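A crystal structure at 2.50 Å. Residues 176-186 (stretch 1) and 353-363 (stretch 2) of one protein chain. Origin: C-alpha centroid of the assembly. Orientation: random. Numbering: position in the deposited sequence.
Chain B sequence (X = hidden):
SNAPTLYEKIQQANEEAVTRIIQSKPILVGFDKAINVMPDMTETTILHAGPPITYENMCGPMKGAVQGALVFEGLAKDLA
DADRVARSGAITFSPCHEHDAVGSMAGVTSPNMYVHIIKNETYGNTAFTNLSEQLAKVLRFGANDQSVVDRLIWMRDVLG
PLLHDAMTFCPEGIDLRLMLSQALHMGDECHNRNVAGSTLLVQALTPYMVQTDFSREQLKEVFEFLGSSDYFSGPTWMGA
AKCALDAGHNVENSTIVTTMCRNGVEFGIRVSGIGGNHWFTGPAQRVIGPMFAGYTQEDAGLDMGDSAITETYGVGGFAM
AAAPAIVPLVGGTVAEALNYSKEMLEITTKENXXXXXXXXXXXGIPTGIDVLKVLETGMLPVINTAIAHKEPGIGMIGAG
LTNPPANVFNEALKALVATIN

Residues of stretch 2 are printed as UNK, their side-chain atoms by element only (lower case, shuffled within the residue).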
# COMPACT_ATOMS: atom_id res chain seq x y z
N LEU B 176 -8.78 13.14 -0.71
CA LEU B 176 -8.89 12.01 0.15
C LEU B 176 -9.63 10.85 -0.53
O LEU B 176 -9.29 9.69 -0.34
CB LEU B 176 -9.57 12.44 1.42
CG LEU B 176 -8.72 12.71 2.67
CD1 LEU B 176 -7.24 12.99 2.41
CD2 LEU B 176 -9.36 13.82 3.52
N ARG B 177 -10.63 11.16 -1.34
CA ARG B 177 -11.34 10.07 -1.99
C ARG B 177 -10.43 9.36 -2.96
O ARG B 177 -10.52 8.16 -3.13
CB ARG B 177 -12.61 10.54 -2.70
CG ARG B 177 -13.49 9.39 -3.10
CD ARG B 177 -14.63 9.86 -3.97
NE ARG B 177 -14.16 10.32 -5.27
CZ ARG B 177 -14.92 10.93 -6.17
NH1 ARG B 177 -16.21 11.15 -5.93
NH2 ARG B 177 -14.40 11.31 -7.32
N LEU B 178 -9.54 10.09 -3.60
CA LEU B 178 -8.55 9.42 -4.43
C LEU B 178 -7.66 8.50 -3.59
O LEU B 178 -7.46 7.34 -3.93
CB LEU B 178 -7.70 10.44 -5.20
CG LEU B 178 -6.59 9.85 -6.10
CD1 LEU B 178 -7.14 9.00 -7.25
CD2 LEU B 178 -5.69 10.97 -6.62
N MSE B 179 -7.13 9.02 -2.49
CA MSE B 179 -6.16 8.25 -1.72
C MSE B 179 -6.82 7.00 -1.14
O MSE B 179 -6.25 5.92 -1.10
CB MSE B 179 -5.51 9.10 -0.64
CG MSE B 179 -4.28 8.47 -0.03
SE MSE B 179 -3.26 9.73 1.10
CE MSE B 179 -2.33 10.74 -0.30
N LEU B 180 -8.05 7.16 -0.74
CA LEU B 180 -8.81 6.08 -0.20
C LEU B 180 -9.07 5.11 -1.32
O LEU B 180 -8.91 3.95 -1.17
CB LEU B 180 -10.09 6.64 0.35
CG LEU B 180 -11.03 5.63 0.94
CD1 LEU B 180 -11.63 6.19 2.13
CD2 LEU B 180 -12.06 5.30 -0.03
N SER B 181 -9.47 5.63 -2.45
CA SER B 181 -9.48 4.89 -3.71
C SER B 181 -8.32 3.90 -3.81
O SER B 181 -8.53 2.73 -4.06
CB SER B 181 -9.33 5.89 -4.86
OG SER B 181 -10.30 5.69 -5.88
N GLN B 182 -7.10 4.41 -3.63
CA GLN B 182 -5.87 3.65 -3.85
C GLN B 182 -5.56 2.69 -2.69
O GLN B 182 -5.06 1.58 -2.90
CB GLN B 182 -4.70 4.61 -4.02
CG GLN B 182 -4.87 5.55 -5.18
CD GLN B 182 -3.86 6.66 -5.16
OE1 GLN B 182 -3.09 6.74 -4.23
NE2 GLN B 182 -3.88 7.53 -6.17
N ALA B 183 -5.85 3.15 -1.47
CA ALA B 183 -5.72 2.29 -0.31
C ALA B 183 -6.49 0.96 -0.50
O ALA B 183 -5.96 -0.12 -0.26
CB ALA B 183 -6.18 3.03 0.95
N LEU B 184 -7.75 1.05 -0.93
CA LEU B 184 -8.58 -0.13 -1.09
C LEU B 184 -8.08 -1.05 -2.20
O LEU B 184 -8.53 -2.18 -2.34
CB LEU B 184 -10.03 0.27 -1.36
CG LEU B 184 -10.95 0.52 -0.15
CD1 LEU B 184 -11.81 -0.69 0.22
CD2 LEU B 184 -10.13 0.96 1.04
N HIS B 185 -7.17 -0.58 -3.03
CA HIS B 185 -6.59 -1.48 -4.00
C HIS B 185 -5.29 -2.00 -3.43
O HIS B 185 -4.61 -2.75 -4.10
CB HIS B 185 -6.36 -0.78 -5.33
CG HIS B 185 -7.60 -0.64 -6.15
ND1 HIS B 185 -7.57 -0.33 -7.49
CD2 HIS B 185 -8.90 -0.80 -5.83
CE1 HIS B 185 -8.80 -0.28 -7.96
NE2 HIS B 185 -9.63 -0.56 -6.97
N MSE B 186 -4.95 -1.59 -2.21
CA MSE B 186 -3.71 -2.02 -1.57
C MSE B 186 -3.95 -2.78 -0.26
O MSE B 186 -3.12 -2.75 0.65
CB MSE B 186 -2.81 -0.83 -1.29
CG MSE B 186 -2.31 -0.12 -2.51
SE MSE B 186 -1.67 1.68 -2.07
CE MSE B 186 -0.05 1.26 -1.09
N UNK B 353 -19.00 3.94 -7.94
CA UNK B 353 -18.01 3.56 -8.99
C UNK B 353 -16.59 4.15 -8.79
O UNK B 353 -15.61 3.62 -9.33
c UNK B 353 -18.65 4.09 -10.28
c UNK B 353 -19.55 5.19 -9.86
c UNK B 353 -20.05 4.84 -8.46
N UNK B 354 -16.49 5.21 -8.01
CA UNK B 354 -15.22 5.89 -7.78
C UNK B 354 -14.33 5.18 -6.77
O UNK B 354 -13.19 5.59 -6.56
o UNK B 354 -15.65 8.37 -9.38
c UNK B 354 -15.50 7.30 -7.27
c UNK B 354 -16.18 8.17 -8.30
n UNK B 354 -17.37 8.68 -7.99
N UNK B 355 -14.86 4.15 -6.12
CA UNK B 355 -14.14 3.41 -5.09
C UNK B 355 -14.52 1.92 -5.18
O UNK B 355 -15.65 1.54 -4.87
c UNK B 355 -13.68 3.21 -2.60
c UNK B 355 -14.29 5.41 -3.63
c UNK B 355 -14.49 3.93 -3.69
N UNK B 356 -13.58 1.09 -5.60
CA UNK B 356 -13.93 -0.25 -5.98
C UNK B 356 -13.08 -1.34 -5.30
O UNK B 356 -11.99 -1.06 -4.82
c UNK B 356 -13.81 -0.37 -7.51
c UNK B 356 -14.78 0.61 -8.21
o UNK B 356 -12.48 -0.04 -7.91
N UNK B 357 -13.57 -2.57 -5.28
CA UNK B 357 -12.85 -3.70 -4.68
C UNK B 357 -12.38 -4.70 -5.71
O UNK B 357 -13.17 -5.44 -6.29
c UNK B 357 -15.59 -4.07 -2.06
c UNK B 357 -12.97 -5.59 -3.06
c UNK B 357 -13.75 -4.46 -3.71
c UNK B 357 -14.35 -3.51 -2.66
N UNK B 358 -11.07 -4.77 -5.93
CA UNK B 358 -10.49 -5.56 -7.00
C UNK B 358 -10.95 -7.03 -6.98
O UNK B 358 -11.49 -7.53 -7.97
c UNK B 358 -8.86 -4.15 -6.06
c UNK B 358 -9.00 -5.47 -6.71
c UNK B 358 -10.03 -4.07 -5.15
N UNK B 359 -10.74 -7.71 -5.86
CA UNK B 359 -11.05 -9.14 -5.85
C UNK B 359 -12.52 -9.43 -6.24
O UNK B 359 -12.81 -10.49 -6.77
c UNK B 359 -11.63 -9.46 -3.42
c UNK B 359 -10.66 -9.82 -4.52
c UNK B 359 -10.55 -11.34 -4.71
N UNK B 360 -13.43 -8.50 -6.00
CA UNK B 360 -14.82 -8.66 -6.47
C UNK B 360 -15.03 -8.02 -7.85
O UNK B 360 -15.97 -7.24 -8.05
c UNK B 360 -16.27 -8.25 -3.00
c UNK B 360 -16.33 -8.95 -4.34
c UNK B 360 -15.80 -8.06 -5.47
c UNK B 360 -15.67 -10.35 -4.28
N UNK B 361 -14.12 -8.32 -8.79
CA UNK B 361 -14.19 -7.79 -10.15
C UNK B 361 -14.41 -6.27 -10.18
O UNK B 361 -15.10 -5.76 -11.07
o UNK B 361 -13.91 -10.41 -11.22
o UNK B 361 -16.11 -10.72 -11.17
c UNK B 361 -15.09 -9.98 -11.11
c UNK B 361 -15.32 -8.48 -10.93
N UNK B 362 -13.86 -5.56 -9.20
CA UNK B 362 -14.01 -4.11 -9.14
C UNK B 362 -15.46 -3.63 -9.00
O UNK B 362 -15.85 -2.68 -9.68
c UNK B 362 -11.56 -4.99 -11.14
c UNK B 362 -9.25 -4.54 -10.73
c UNK B 362 -10.94 -2.99 -9.97
c UNK B 362 -13.36 -3.45 -10.36
c UNK B 362 -9.61 -3.33 -10.09
c UNK B 362 -11.93 -3.80 -10.51
c UNK B 362 -10.23 -5.36 -11.26
N UNK B 363 -16.26 -4.28 -8.15
CA UNK B 363 -17.56 -3.71 -7.82
C UNK B 363 -17.31 -2.47 -6.98
O UNK B 363 -16.33 -2.40 -6.25
c UNK B 363 -18.15 -5.02 -5.70
se UNK B 363 -19.61 -5.78 -4.57
c UNK B 363 -18.50 -4.71 -7.13
c UNK B 363 -19.00 -5.17 -2.84

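Position 353 carries three side-chain carbons that close a ring onto the backbone nitrogen. It touches nothing on stretch 1 and is out of its reach. The ring makes it Pro353, whose fixed phi suits the corner that the chain begins to turn here.

Position 354 has two side-chain carbons, the second bearing one oxygen and one nitrogen. Its CA-to-CB bond points toward the helix, and its nitrogen lies over one face of the Arg177 guanidinium. The short amide is Asn354. Its ND2 is 3.4 Å from Arg177 NH1; both atoms are donors, so this is packing of flat polar groups and not a hydrogen bond. The backbone does the bonding: Ser181 OG donates a weak hydrogen bond to Asn354 O at 3.0 Å.

At 355 one carbon carries two more, and these pack against Leu180 and the aliphatic part of Arg177. The short, beta-branched side chain is that of Val355. Its CG1 lies 3.7 Å from Leu180 CD2 and its CG2 4.1 Å from Arg177 CG. A compact apolar group fits well in this buried place, where the backbone comes close to the helix, with the CA atoms of Ser181 and Val355 5.1 Å apart.

Position 356 shows one carbon bearing an oxygen and a carbon, the oxygen near the plane of the His185 ring, at its edge. This identifies Thr356. With chi1 in the p well, OG1 forms a hydrogen bond with His185 NE2 at 3.0 Å. Either atom could be the donor, since both a hydroxyl and an imidazole nitrogen can play either part.

Position 357 has four carbons, forked at the first, with one arm two carbons long: Ile357. Its CA-to-CB bond points away from stretch 1, and the side chain is buried, as suits a branched hydrocarbon.

At 358 three carbons again close onto the backbone nitrogen, and one lies over the His185 face. This is Pro358, whose rigid ring offers C-H groups to the imidazole: CG makes a CH-pi contact, 3.4 Å from His185 CD2. Its CD is 3.7 Å from Leu184 O.

Positions 359, 360 and 361 lie out of reach. The first has one carbon carrying two, Val359; the second four carbons forked at the second, Leu360; the contact places no demand on either. The third has two carbons ending in two oxygens, Asp361, whose carboxylate is at home in its exposed place.

Position 362 bears one carbon and then a six-carbon ring, its edge toward the face of His185. Hence Phe362, whose polarized ring C-H groups suit an offset edge-to-face pair, planes at 74°.

Position 363 is unbranched, two carbons, selenium and a carbon: Met363, as selenomethionine. The contact asks nothing of its side chain, but it closes the type I' turn from Leu360 and accepts a backbone hydrogen bond from Ile357.

The contact thus has two parts. Leu180 and Arg177 pack on Val355 while Ser181 OG bonds weakly to Asn354 O; His185 gathers a hydrogen bond, a CH-pi contact and an aromatic partner around one ring.

Stretch 2, residues 353-363: PNVTIPVLDFM
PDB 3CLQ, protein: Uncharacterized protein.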